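Local structure of DUF5642 domain-containing protein (Mycobacterium smegmatis, 4TMD) at residues K22-A27 / A71-G76; F81-V86 / V160-N165; Y149-S154 / R181-L186; A153-Y158 / A188-V193. The protein is of unknown function but is probably an exported mycobacterial lipoprotein whose domain belongs to the Mog1p/PsbP-like group of folds. All coordinates share one frame; numbering follows the deposited sequence. Where two conformers were deposited one is given.

Contact 1 (K22-A27 / A71-G76); sequences KVSEVA and ATAAEG
Strands 22-27 and 71-76 run antiparallel, their axes 4.6 Å apart at an angle of 163°, and six backbone hydrogen bonds join them in three reciprocal pairs: Lys-22 with Glu-75, Ser-24 with Ala-73 and Val-26 with Ala-71. The straightest bond is in the middle pair, Ala-73 N reaching Ser-24 O at 2.9 Å with 175° at the hydrogen, although both donors of that pair stand above the carbonyl planes. Between these pairs the backbone leans on CA-H...O contacts, the shortest from Ala-74 CA to Lys-22 O at 3.2 Å. Strand 22-30 is outermost at one end of the antiparallel sheet of this DUF5642 domain, and 67-76 is bonded on its other side to strand 79-88. On the face of Val-23, Glu-25, Thr-72 and Ala-74, Val-23 turns CG2 toward Ala-74 CB (4.0 Å), while its CG1, anti to the backbone N, crosses Thr-72 CG2 obliquely. A water donates to both Glu-25 OE1 (3.0 Å) and Thr-72 OG1 (3.1 Å); OE1 also forms a salt bridge with Lys-14, and OG1 a hydrogen bond with the carbonyl of Val-10. On the other face Ser-24 OG, in the crowded position between backbone N and carbonyl carbon (chi1 58°), rests 3.7 Å from Ala-73 CB, and Val-26 CB lies beside Ala-71 CB.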
loop_
_atom_site.group_PDB
_atom_site.type_symbol
_atom_site.label_atom_id
_atom_site.label_comp_id
_atom_site.label_asym_id
_atom_site.label_seq_id
_atom_site.Cartn_x
_atom_site.Cartn_y
_atom_site.Cartn_z
ATOM N N LYS A 22 2.345 -1.776 18.868
ATOM C CA LYS A 22 2.161 -0.379 19.164
ATOM C C LYS A 22 1.345 0.253 18.046
ATOM O O LYS A 22 1.758 0.241 16.890
ATOM C CB LYS A 22 3.500 0.336 19.306
ATOM C CG LYS A 22 3.302 1.762 19.726
ATOM C CD LYS A 22 4.604 2.480 19.802
ATOM C CE LYS A 22 4.400 3.865 20.311
ATOM N NZ LYS A 22 5.609 4.665 20.031
ATOM N N VAL A 23 0.196 0.815 18.394
ATOM C CA VAL A 23 -0.733 1.335 17.387
ATOM C C VAL A 23 -0.758 2.858 17.386
ATOM O O VAL A 23 -0.683 3.482 18.439
ATOM C CB VAL A 23 -2.153 0.786 17.629
ATOM C CG1 VAL A 23 -3.183 1.500 16.765
ATOM C CG2 VAL A 23 -2.175 -0.710 17.378
ATOM N N SER A 24 -0.851 3.450 16.202
ATOM C CA SER A 24 -1.036 4.892 16.058
ATOM C C SER A 24 -2.106 5.175 15.006
ATOM O O SER A 24 -2.538 4.271 14.285
ATOM C CB SER A 24 0.273 5.572 15.663
ATOM O OG SER A 24 0.774 5.027 14.450
ATOM N N GLU A 25 -2.518 6.438 14.913
ATOM C CA GLU A 25 -3.586 6.824 14.010
ATOM C C GLU A 25 -3.298 8.152 13.356
ATOM O O GLU A 25 -2.584 8.990 13.916
ATOM C CB GLU A 25 -4.918 6.916 14.757
ATOM C CG GLU A 25 -5.296 5.685 15.542
ATOM C CD GLU A 25 -6.474 5.941 16.442
ATOM O OE1 GLU A 25 -7.609 5.952 15.927
ATOM O OE2 GLU A 25 -6.273 6.125 17.664
ATOM N N VAL A 26 -3.853 8.330 12.162
ATOM C CA VAL A 26 -3.918 9.630 11.513
ATOM C C VAL A 26 -5.398 9.947 11.343
ATOM O O VAL A 26 -6.116 9.222 10.653
ATOM C CB VAL A 26 -3.205 9.655 10.141
ATOM C CG1 VAL A 26 -3.430 11.001 9.432
ATOM C CG2 VAL A 26 -1.728 9.358 10.283
ATOM N N ALA A 27 -5.861 11.002 12.005
ATOM C CA ALA A 27 -7.244 11.447 11.882
ATOM C C ALA A 27 -7.497 11.971 10.478
ATOM O O ALA A 27 -6.557 12.344 9.781
ATOM C CB ALA A 27 -7.545 12.523 12.918
ATOM N N ALA A 71 -5.714 7.100 8.655
ATOM C CA ALA A 71 -4.912 5.893 8.715
ATOM C C ALA A 71 -4.848 5.280 10.108
ATOM O O ALA A 71 -5.064 5.950 11.122
ATOM C CB ALA A 71 -3.514 6.173 8.199
ATOM N N THR A 72 -4.610 3.975 10.130
ATOM C CA THR A 72 -4.288 3.265 11.351
ATOM C C THR A 72 -2.992 2.512 11.073
ATOM O O THR A 72 -2.878 1.839 10.047
ATOM C CB THR A 72 -5.388 2.295 11.778
ATOM O OG1 THR A 72 -6.550 3.039 12.168
ATOM C CG2 THR A 72 -4.916 1.457 12.975
ATOM N N ALA A 73 -2.008 2.653 11.956
ATOM C CA ALA A 73 -0.734 1.958 11.755
ATOM C C ALA A 73 -0.350 1.182 13.005
ATOM O O ALA A 73 -0.750 1.545 14.114
ATOM C CB ALA A 73 0.344 2.946 11.382
ATOM N N ALA A 74 0.406 0.103 12.831
ATOM C CA ALA A 74 0.808 -0.743 13.958
ATOM C C ALA A 74 2.200 -1.290 13.745
ATOM O O ALA A 74 2.538 -1.704 12.640
ATOM C CB ALA A 74 -0.149 -1.885 14.146
ATOM N N GLU A 75 2.998 -1.319 14.809
ATOM C CA GLU A 75 4.335 -1.894 14.739
ATOM C C GLU A 75 4.479 -2.955 15.806
ATOM O O GLU A 75 4.157 -2.702 16.966
ATOM C CB GLU A 75 5.399 -0.812 14.915
ATOM C CG GLU A 75 5.240 0.334 13.941
ATOM C CD GLU A 75 6.504 1.161 13.803
ATOM O OE1 GLU A 75 7.393 1.033 14.662
ATOM O OE2 GLU A 75 6.613 1.918 12.817
ATOM N N GLY A 76 4.937 -4.142 15.410
ATOM C CA GLY A 76 5.121 -5.244 16.343
ATOM C C GLY A 76 5.301 -6.560 15.613
ATOM O O GLY A 76 4.996 -6.643 14.429
HETATM O O HOH W 1 -7.645 5.828 12.974
#

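Contact 2 (F81-V86 / V160-N165); sequences FIVMAV and VIVTAN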
loop_
_atom_site.group_PDB
_atom_site.type_symbol
_atom_site.label_atom_id
_atom_site.label_comp_id
_atom_site.label_asym_id
_atom_site.label_seq_id
_atom_site.Cartn_x
_atom_site.Cartn_y
_atom_site.Cartn_z
ATOM N N PHE A 81 2.526 -2.350 9.902
ATOM C CA PHE A 81 1.345 -2.305 9.035
ATOM C C PHE A 81 0.768 -0.910 9.026
ATOM O O PHE A 81 0.541 -0.330 10.087
ATOM C CB PHE A 81 0.271 -3.298 9.503
ATOM C CG PHE A 81 0.751 -4.705 9.562
ATOM C CD1 PHE A 81 0.688 -5.523 8.442
ATOM C CD2 PHE A 81 1.294 -5.213 10.740
ATOM C CE1 PHE A 81 1.155 -6.821 8.496
ATOM C CE2 PHE A 81 1.771 -6.510 10.793
ATOM C CZ PHE A 81 1.700 -7.321 9.670
ATOM N N ILE A 82 0.548 -0.362 7.839
ATOM C CA ILE A 82 -0.158 0.915 7.715
ATOM C C ILE A 82 -1.444 0.716 6.934
ATOM O O ILE A 82 -1.410 0.263 5.788
ATOM C CB ILE A 82 0.687 1.967 7.002
ATOM C CG1 ILE A 82 2.006 2.170 7.738
ATOM C CG2 ILE A 82 -0.105 3.302 6.880
ATOM C CD1 ILE A 82 2.973 3.045 6.999
ATOM N N VAL A 83 -2.580 1.021 7.547
ATOM C CA VAL A 83 -3.853 0.921 6.828
ATOM C C VAL A 83 -4.383 2.332 6.532
ATOM O O VAL A 83 -4.787 3.041 7.447
ATOM C CB VAL A 83 -4.904 0.117 7.627
ATOM C CG1 VAL A 83 -6.197 -0.017 6.817
ATOM C CG2 VAL A 83 -4.365 -1.263 7.973
ATOM N N MET A 84 -4.367 2.731 5.258
ATOM C CA MET A 84 -4.822 4.060 4.853
ATOM C C MET A 84 -6.136 3.983 4.079
ATOM O O MET A 84 -6.281 3.149 3.187
ATOM C CB MET A 84 -3.770 4.765 3.982
ATOM C CG MET A 84 -2.430 4.976 4.665
ATOM S SD MET A 84 -1.184 5.736 3.590
ATOM C CE MET A 84 -0.846 4.434 2.411
ATOM N N ALA A 85 -7.084 4.840 4.451
ATOM C CA ALA A 85 -8.363 4.956 3.747
ATOM C C ALA A 85 -8.456 6.339 3.133
ATOM O O ALA A 85 -8.247 7.341 3.821
ATOM C CB ALA A 85 -9.553 4.710 4.692
ATOM N N VAL A 86 -8.778 6.376 1.844
ATOM C CA VAL A 86 -8.833 7.610 1.066
ATOM C C VAL A 86 -10.193 7.771 0.396
ATOM O O VAL A 86 -10.746 6.797 -0.117
ATOM C CB VAL A 86 -7.745 7.623 -0.025
ATOM C CG1 VAL A 86 -7.897 8.837 -0.945
ATOM C CG2 VAL A 86 -6.367 7.594 0.596
ATOM N N VAL A 160 -8.487 1.984 -0.457
ATOM C CA VAL A 160 -7.901 1.565 0.806
ATOM C C VAL A 160 -6.571 0.920 0.497
ATOM O O VAL A 160 -6.478 0.086 -0.400
ATOM C CB VAL A 160 -8.808 0.581 1.579
ATOM C CG1 VAL A 160 -8.073 0.025 2.798
ATOM C CG2 VAL A 160 -10.118 1.266 1.989
ATOM N N ILE A 161 -5.535 1.330 1.215
ATOM C CA ILE A 161 -4.202 0.814 0.965
ATOM C C ILE A 161 -3.585 0.247 2.239
ATOM O O ILE A 161 -3.450 0.956 3.241
ATOM C CB ILE A 161 -3.259 1.898 0.416
ATOM C CG1 ILE A 161 -3.902 2.626 -0.767
ATOM C CG2 ILE A 161 -1.928 1.273 0.026
ATOM C CD1 ILE A 161 -2.983 3.641 -1.381
ATOM N N VAL A 162 -3.222 -1.027 2.193
ATOM C CA VAL A 162 -2.482 -1.630 3.291
ATOM C C VAL A 162 -1.040 -1.794 2.834
ATOM O O VAL A 162 -0.769 -2.363 1.769
ATOM C CB VAL A 162 -3.091 -2.990 3.734
ATOM C CG1 VAL A 162 -2.193 -3.684 4.796
ATOM C CG2 VAL A 162 -4.512 -2.773 4.280
ATOM N N THR A 163 -0.120 -1.257 3.625
ATOM C CA THR A 163 1.307 -1.431 3.370
ATOM C C THR A 163 1.923 -2.202 4.528
ATOM O O THR A 163 1.718 -1.844 5.689
ATOM C CB THR A 163 2.022 -0.083 3.201
ATOM O OG1 THR A 163 1.391 0.660 2.145
ATOM C CG2 THR A 163 3.490 -0.313 2.850
ATOM N N ALA A 164 2.643 -3.275 4.217
ATOM C CA ALA A 164 3.302 -4.082 5.243
ATOM C C ALA A 164 4.789 -4.192 4.932
ATOM O O ALA A 164 5.150 -4.519 3.807
ATOM C CB ALA A 164 2.684 -5.461 5.321
ATOM N N ASN A 165 5.644 -3.930 5.918
ATOM C CA ASN A 165 7.096 -4.009 5.702
ATOM C C ASN A 165 7.809 -4.552 6.947
ATOM O O ASN A 165 7.317 -4.378 8.058
ATOM C CB ASN A 165 7.647 -2.629 5.323
ATOM C CG ASN A 165 7.597 -1.652 6.477
ATOM O OD1 ASN A 165 6.618 -0.946 6.662
ATOM N ND2 ASN A 165 8.647 -1.627 7.277
#
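Two interior strands of the antiparallel sheet meet here, 79-88 and 158-166, paired across a long chain connection and packed on both faces. Four nearly straight backbone bonds hold the register: Ile-82 and Thr-163 exchange N-H and C=O, as do Met-84 and Ile-161, where Met-84 N reaches Ile-161 O at 2.8 Å with 179° at the hydrogen. All four donors lie in the plane of the carbonyl they meet. On one face Val-83 and Val-162 lie side by side and point the same way, CG2 to CG2 at 4.0 Å. Beside them the Phe-81 ring, its CG anti to the carbonyl carbon (chi1 -58°), brings CD1 to 3.7 Å from Ala-164 CB. On the other face Met-84 bends at its last torsion (chi3 -69°), so that CE swings across to Ile-161 CB, 4.0 Å away. Thr-163 OG1 is hydrogen-bonded to Asn-150 on the next strand. Helix 179-194 covers the Phe-81 and Val-83 face through Arg-181, Leu-185 and Ala-189, whereas Leu-35 and Leu-36 of helix 33-36 pack on Met-84; strands 67-76 and 145-155 flank the pair.

Contact 3 (Y149-S154 / R181-L186); sequences YNYVAS and RARELL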
loop_
_atom_site.group_PDB
_atom_site.type_symbol
_atom_site.label_atom_id
_atom_site.label_comp_id
_atom_site.label_asym_id
_atom_site.label_seq_id
_atom_site.Cartn_x
_atom_site.Cartn_y
_atom_site.Cartn_z
ATOM N N TYR A 149 5.168 -4.980 1.078
ATOM C CA TYR A 149 3.989 -5.449 0.380
ATOM C C TYR A 149 2.938 -4.346 0.413
ATOM O O TYR A 149 2.804 -3.636 1.415
ATOM C CB TYR A 149 3.459 -6.730 1.006
ATOM C CG TYR A 149 4.339 -7.925 0.765
ATOM C CD1 TYR A 149 4.040 -8.833 -0.239
ATOM C CD2 TYR A 149 5.481 -8.155 1.539
ATOM C CE1 TYR A 149 4.835 -9.936 -0.462
ATOM C CE2 TYR A 149 6.288 -9.273 1.315
ATOM C CZ TYR A 149 5.956 -10.151 0.311
ATOM O OH TYR A 149 6.731 -11.267 0.070
ATOM N N ASN A 150 2.237 -4.187 -0.708
ATOM C CA ASN A 150 1.195 -3.183 -0.893
ATOM C C ASN A 150 -0.078 -3.885 -1.314
ATOM O O ASN A 150 -0.045 -4.681 -2.248
ATOM C CB ASN A 150 1.568 -2.188 -1.997
ATOM C CG ASN A 150 2.120 -0.903 -1.471
ATOM O OD1 ASN A 150 1.657 -0.378 -0.458
ATOM N ND2 ASN A 150 3.116 -0.366 -2.164
ATOM N N TYR A 151 -1.196 -3.576 -0.675
ATOM C CA TYR A 151 -2.471 -4.122 -1.128
ATOM C C TYR A 151 -3.415 -2.955 -1.264
ATOM O O TYR A 151 -3.549 -2.139 -0.358
ATOM C CB TYR A 151 -3.021 -5.182 -0.171
ATOM C CG TYR A 151 -2.061 -6.333 -0.017
ATOM C CD1 TYR A 151 -2.132 -7.432 -0.863
ATOM C CD2 TYR A 151 -1.053 -6.305 0.947
ATOM C CE1 TYR A 151 -1.231 -8.478 -0.751
ATOM C CE2 TYR A 151 -0.147 -7.359 1.068
ATOM C CZ TYR A 151 -0.246 -8.436 0.223
ATOM O OH TYR A 151 0.649 -9.483 0.332
ATOM N N VAL A 152 -4.049 -2.878 -2.422
ATOM C CA VAL A 152 -4.903 -1.765 -2.763
ATOM C C VAL A 152 -6.310 -2.259 -3.055
ATOM O O VAL A 152 -6.470 -3.208 -3.824
ATOM C CB VAL A 152 -4.358 -1.037 -4.010
ATOM C CG1 VAL A 152 -5.365 0.019 -4.507
ATOM C CG2 VAL A 152 -3.016 -0.417 -3.714
ATOM N N ALA A 153 -7.317 -1.629 -2.455
ATOM C CA ALA A 153 -8.705 -1.915 -2.817
ATOM C C ALA A 153 -9.378 -0.653 -3.303
ATOM O O ALA A 153 -9.329 0.371 -2.634
ATOM C CB ALA A 153 -9.472 -2.499 -1.641
ATOM N N SER A 154 -10.011 -0.742 -4.470
ATOM C CA SER A 154 -10.675 0.386 -5.103
ATOM C C SER A 154 -12.173 0.135 -5.241
ATOM O O SER A 154 -12.571 -0.888 -5.785
ATOM C CB SER A 154 -10.079 0.628 -6.492
ATOM O OG SER A 154 -10.886 1.517 -7.239
ATOM N N ARG A 181 -1.773 -11.508 7.295
ATOM C CA ARG A 181 -2.372 -10.448 8.108
ATOM C C ARG A 181 -2.632 -9.166 7.308
ATOM O O ARG A 181 -3.663 -8.513 7.481
ATOM C CB ARG A 181 -1.475 -10.123 9.285
ATOM C CG ARG A 181 -2.132 -9.233 10.330
ATOM C CD ARG A 181 -1.117 -8.929 11.449
ATOM N NE ARG A 181 -1.782 -8.720 12.725
ATOM C CZ ARG A 181 -1.502 -9.383 13.837
ATOM N NH1 ARG A 181 -0.536 -10.301 13.854
ATOM N NH2 ARG A 181 -2.184 -9.113 14.938
ATOM N N ALA A 182 -1.681 -8.788 6.452
ATOM C CA ALA A 182 -1.887 -7.631 5.578
ATOM C C ALA A 182 -3.144 -7.816 4.731
ATOM O O ALA A 182 -3.945 -6.907 4.614
ATOM C CB ALA A 182 -0.673 -7.405 4.668
ATOM N N ARG A 183 -3.309 -8.982 4.115
ATOM C CA ARG A 183 -4.473 -9.190 3.250
ATOM C C ARG A 183 -5.771 -9.168 4.067
ATOM O O ARG A 183 -6.788 -8.628 3.627
ATOM C CB ARG A 183 -4.344 -10.503 2.465
ATOM C CG ARG A 183 -3.213 -10.487 1.408
ATOM C CD ARG A 183 -3.259 -11.714 0.511
ATOM N NE ARG A 183 -3.244 -12.957 1.281
ATOM C CZ ARG A 183 -2.149 -13.655 1.572
ATOM N NH1 ARG A 183 -0.960 -13.244 1.148
ATOM N NH2 ARG A 183 -2.241 -14.768 2.291
ATOM N N GLU A 184 -5.743 -9.730 5.269
ATOM C CA GLU A 184 -6.938 -9.666 6.121
ATOM C C GLU A 184 -7.225 -8.251 6.584
ATOM O O GLU A 184 -8.393 -7.841 6.675
ATOM C CB GLU A 184 -6.796 -10.607 7.319
ATOM C CG GLU A 184 -6.685 -12.059 6.859
ATOM C CD GLU A 184 -6.343 -13.028 7.968
ATOM O OE1 GLU A 184 -6.144 -12.585 9.124
ATOM O OE2 GLU A 184 -6.271 -14.239 7.666
ATOM N N LEU A 185 -6.176 -7.476 6.866
ATOM C CA LEU A 185 -6.391 -6.067 7.190
ATOM C C LEU A 185 -7.093 -5.324 6.042
ATOM O O LEU A 185 -7.897 -4.431 6.292
ATOM C CB LEU A 185 -5.065 -5.361 7.512
ATOM C CG LEU A 185 -4.474 -5.641 8.897
ATOM C CD1 LEU A 185 -3.088 -5.014 8.984
ATOM C CD2 LEU A 185 -5.379 -5.067 9.987
ATOM N N LEU A 186 -6.774 -5.672 4.795
ATOM C CA LEU A 186 -7.400 -4.988 3.664
ATOM C C LEU A 186 -8.901 -5.275 3.622
ATOM O O LEU A 186 -9.717 -4.370 3.481
ATOM C CB LEU A 186 -6.754 -5.402 2.349
ATOM C CG LEU A 186 -7.408 -4.758 1.124
ATOM C CD1 LEU A 186 -7.038 -3.276 1.023
ATOM C CD2 LEU A 186 -7.033 -5.521 -0.157
HETATM O O HOH W 2 -0.005 -11.624 -1.149
#
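The phenol of Tyr-151 lies against helix 181-186, touched by two successive residues. Arg-183 CG sits over one face, 4.0 Å from the ring centroid and 27° off its normal, a CH-pi contact displaced toward the rim nearest CE1. Ala-182 CB approaches the CE2 side of the ring obliquely at 3.6 Å. The guanidinium of Arg-183 does not stack: a bend at chi3 carries it past the hydroxyl, its plane 77° from that of the ring. A water at the ring edge, in its plane, joins the two polar ends, 2.7 Å from Tyr-151 OH and accepting from Arg-183 NH1 at 3.0 Å. Leu-186 packs at the base of the Tyr-151 side chain: with CG anti to the backbone N, chi2 turns CD1 to Ala-153 CB at 3.7 Å and CD2 to Tyr-151 CB at 4.0 Å. In the next shell, Arg-183 NH1 has a weak hydrogen bond to Thr-179 OG1 at the start of the helix, and NH2 a long, weak ion pair with Glu-119. Backbone bonds tie Tyr-151 to Val-162 on one side and Val-152 to Val-129 on the other. The helix axis crosses that of strand 149-154 at -19°, with a closest approach of 9.0 Å: a C-terminal helix laid almost along the strands, packing on one face of an antiparallel sheet as in alpha/beta sandwiches.

Contact 4 (A153-Y158 / A188-V193); sequences ASFDNY and AAVAAV
Phe-155 and Val-190 point at each other tip to tip between sheet and helix, the ring's CE1 standing 3.9 Å from Val-190 CG1. The contact belongs to a beta hairpin packed against the C-terminal helix: strands 145-155 and 158-166 are joined by a type II' turn from Phe-155 to Tyr-158, closed by reciprocal backbone bonds between those two residues, with Asp-156 and Asn-157 at its corners. Phe-155 holds its ring in the crowded position between backbone N and carbonyl carbon (chi1 55°), and Tyr-158 CB lies over one ring face, 3.5 Å above the plane. At the edge of the same ring, near its plane, comes Val-193 CG1, one helical turn after Val-190. Tyr-158 instead has CG anti to the carbonyl carbon (chi1 -70°), and its side chain crosses that of Val-193 obliquely. One methyl, Val-193 CG1, thus meets both aromatic residues of the hairpin. Arg-194 adds a cation-pi contact to Phe-155, and Tyr-2 packs edge-to-face with it, so the N-terminal residues and the helix end gather at this hairpin. The strand and helix axes are wider apart here, 10.3 Å at their closest, and no hydrogen bond crosses between the segments. Both Val-190 methyls meet Phe-155 CE1, and CG2 also reaches Ala-153 CB at 3.7 Å.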
loop_
_atom_site.group_PDB
_atom_site.type_symbol
_atom_site.label_atom_id
_atom_site.label_comp_id
_atom_site.label_asym_id
_atom_site.label_seq_id
_atom_site.Cartn_x
_atom_site.Cartn_y
_atom_site.Cartn_z
ATOM N N ALA A 153 -7.317 -1.629 -2.455
ATOM C CA ALA A 153 -8.705 -1.915 -2.817
ATOM C C ALA A 153 -9.378 -0.653 -3.303
ATOM O O ALA A 153 -9.329 0.371 -2.634
ATOM C CB ALA A 153 -9.472 -2.499 -1.641
ATOM N N SER A 154 -10.011 -0.742 -4.470
ATOM C CA SER A 154 -10.675 0.386 -5.103
ATOM C C SER A 154 -12.173 0.135 -5.241
ATOM O O SER A 154 -12.571 -0.888 -5.785
ATOM C CB SER A 154 -10.079 0.628 -6.492
ATOM O OG SER A 154 -10.886 1.517 -7.239
ATOM N N PHE A 155 -12.994 1.056 -4.751
ATOM C CA PHE A 155 -14.431 0.983 -4.981
ATOM C C PHE A 155 -14.984 2.390 -4.981
ATOM O O PHE A 155 -14.697 3.177 -4.085
ATOM C CB PHE A 155 -15.142 0.100 -3.935
ATOM C CG PHE A 155 -14.880 0.500 -2.516
ATOM C CD1 PHE A 155 -13.697 0.147 -1.886
ATOM C CD2 PHE A 155 -15.826 1.218 -1.800
ATOM C CE1 PHE A 155 -13.449 0.509 -0.572
ATOM C CE2 PHE A 155 -15.584 1.585 -0.483
ATOM C CZ PHE A 155 -14.398 1.225 0.134
ATOM N N ASP A 156 -15.763 2.712 -6.007
ATOM C CA ASP A 156 -16.311 4.055 -6.156
ATOM C C ASP A 156 -15.197 5.083 -6.015
ATOM O O ASP A 156 -14.141 4.951 -6.641
ATOM C CB ASP A 156 -17.403 4.310 -5.129
ATOM C CG ASP A 156 -18.600 3.419 -5.332
ATOM O OD1 ASP A 156 -18.866 3.032 -6.496
ATOM O OD2 ASP A 156 -19.269 3.101 -4.327
ATOM N N ASN A 157 -15.420 6.090 -5.178
ATOM C CA ASN A 157 -14.410 7.122 -4.978
ATOM C C ASN A 157 -13.580 6.853 -3.725
ATOM O O ASN A 157 -13.031 7.772 -3.121
ATOM C CB ASN A 157 -15.069 8.498 -4.915
ATOM C CG ASN A 157 -15.811 8.844 -6.205
ATOM O OD1 ASN A 157 -15.666 8.152 -7.213
ATOM N ND2 ASN A 157 -16.604 9.903 -6.177
ATOM N N TYR A 158 -13.496 5.581 -3.346
ATOM C CA TYR A 158 -12.719 5.203 -2.176
ATOM C C TYR A 158 -11.546 4.359 -2.587
ATOM O O TYR A 158 -11.610 3.561 -3.528
ATOM C CB TYR A 158 -13.562 4.431 -1.154
ATOM C CG TYR A 158 -14.594 5.264 -0.443
ATOM C CD1 TYR A 158 -14.295 5.898 0.753
ATOM C CD2 TYR A 158 -15.883 5.408 -0.966
ATOM C CE1 TYR A 158 -15.241 6.661 1.410
ATOM C CE2 TYR A 158 -16.841 6.182 -0.317
ATOM C CZ TYR A 158 -16.511 6.803 0.870
ATOM O OH TYR A 158 -17.446 7.565 1.528
ATOM N N ALA A 188 -10.764 -6.293 6.096
ATOM C CA ALA A 188 -11.407 -5.775 7.288
ATOM C C ALA A 188 -11.593 -4.264 7.185
ATOM O O ALA A 188 -12.629 -3.740 7.604
ATOM C CB ALA A 188 -10.599 -6.150 8.548
ATOM N N ALA A 189 -10.599 -3.571 6.623
ATOM C CA ALA A 189 -10.655 -2.119 6.510
ATOM C C ALA A 189 -11.750 -1.682 5.548
ATOM O O ALA A 189 -12.435 -0.685 5.780
ATOM C CB ALA A 189 -9.318 -1.562 6.051
ATOM N N VAL A 190 -11.888 -2.416 4.447
ATOM C CA VAL A 190 -12.898 -2.078 3.463
ATOM C C VAL A 190 -14.270 -2.264 4.100
ATOM O O VAL A 190 -15.140 -1.415 3.952
ATOM C CB VAL A 190 -12.756 -2.914 2.181
ATOM C CG1 VAL A 190 -14.008 -2.819 1.325
ATOM C CG2 VAL A 190 -11.547 -2.444 1.375
ATOM N N ALA A 191 -14.443 -3.338 4.858
ATOM C CA ALA A 191 -15.731 -3.601 5.496
ATOM C C ALA A 191 -16.023 -2.557 6.570
ATOM O O ALA A 191 -17.174 -2.132 6.751
ATOM C CB ALA A 191 -15.769 -5.018 6.085
ATOM N N ALA A 192 -14.985 -2.117 7.274
ATOM C CA ALA A 192 -15.166 -1.093 8.307
ATOM C C ALA A 192 -15.536 0.263 7.686
ATOM O O ALA A 192 -16.461 0.936 8.145
ATOM C CB ALA A 192 -13.902 -0.962 9.158
ATOM N N VAL A 193 -14.797 0.663 6.653
ATOM C CA VAL A 193 -15.037 1.937 5.968
ATOM C C VAL A 193 -16.423 1.970 5.314
ATOM O O VAL A 193 -17.125 2.971 5.384
ATOM C CB VAL A 193 -13.951 2.212 4.902
ATOM C CG1 VAL A 193 -14.352 3.370 3.976
ATOM C CG2 VAL A 193 -12.614 2.523 5.581
#

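Overall arrangement
All four contacts involve one antiparallel sheet. Contact 1, at its outer end, passes directly into contact 2, whose centre is 10 Å away: strands 67-76 and 79-88 are neighbours, with Thr-72 O 2.6 Å from Val-83 N. Contact 2 adjoins contact 3, 7 Å between centres, where Val-162 O lies 2.8 Å from Tyr-151 N. Contacts 3 and 4 are successive levels of the same strand-helix packing, their centres 11 Å apart, and share Ala-153, which touches Leu-186 in one and Val-190 in the other. Helix 179-194 also reaches contact 2, Ala-189 CB lying 3.6 Å from Val-83 CG1. Contact 1 stays clear of contacts 3 and 4.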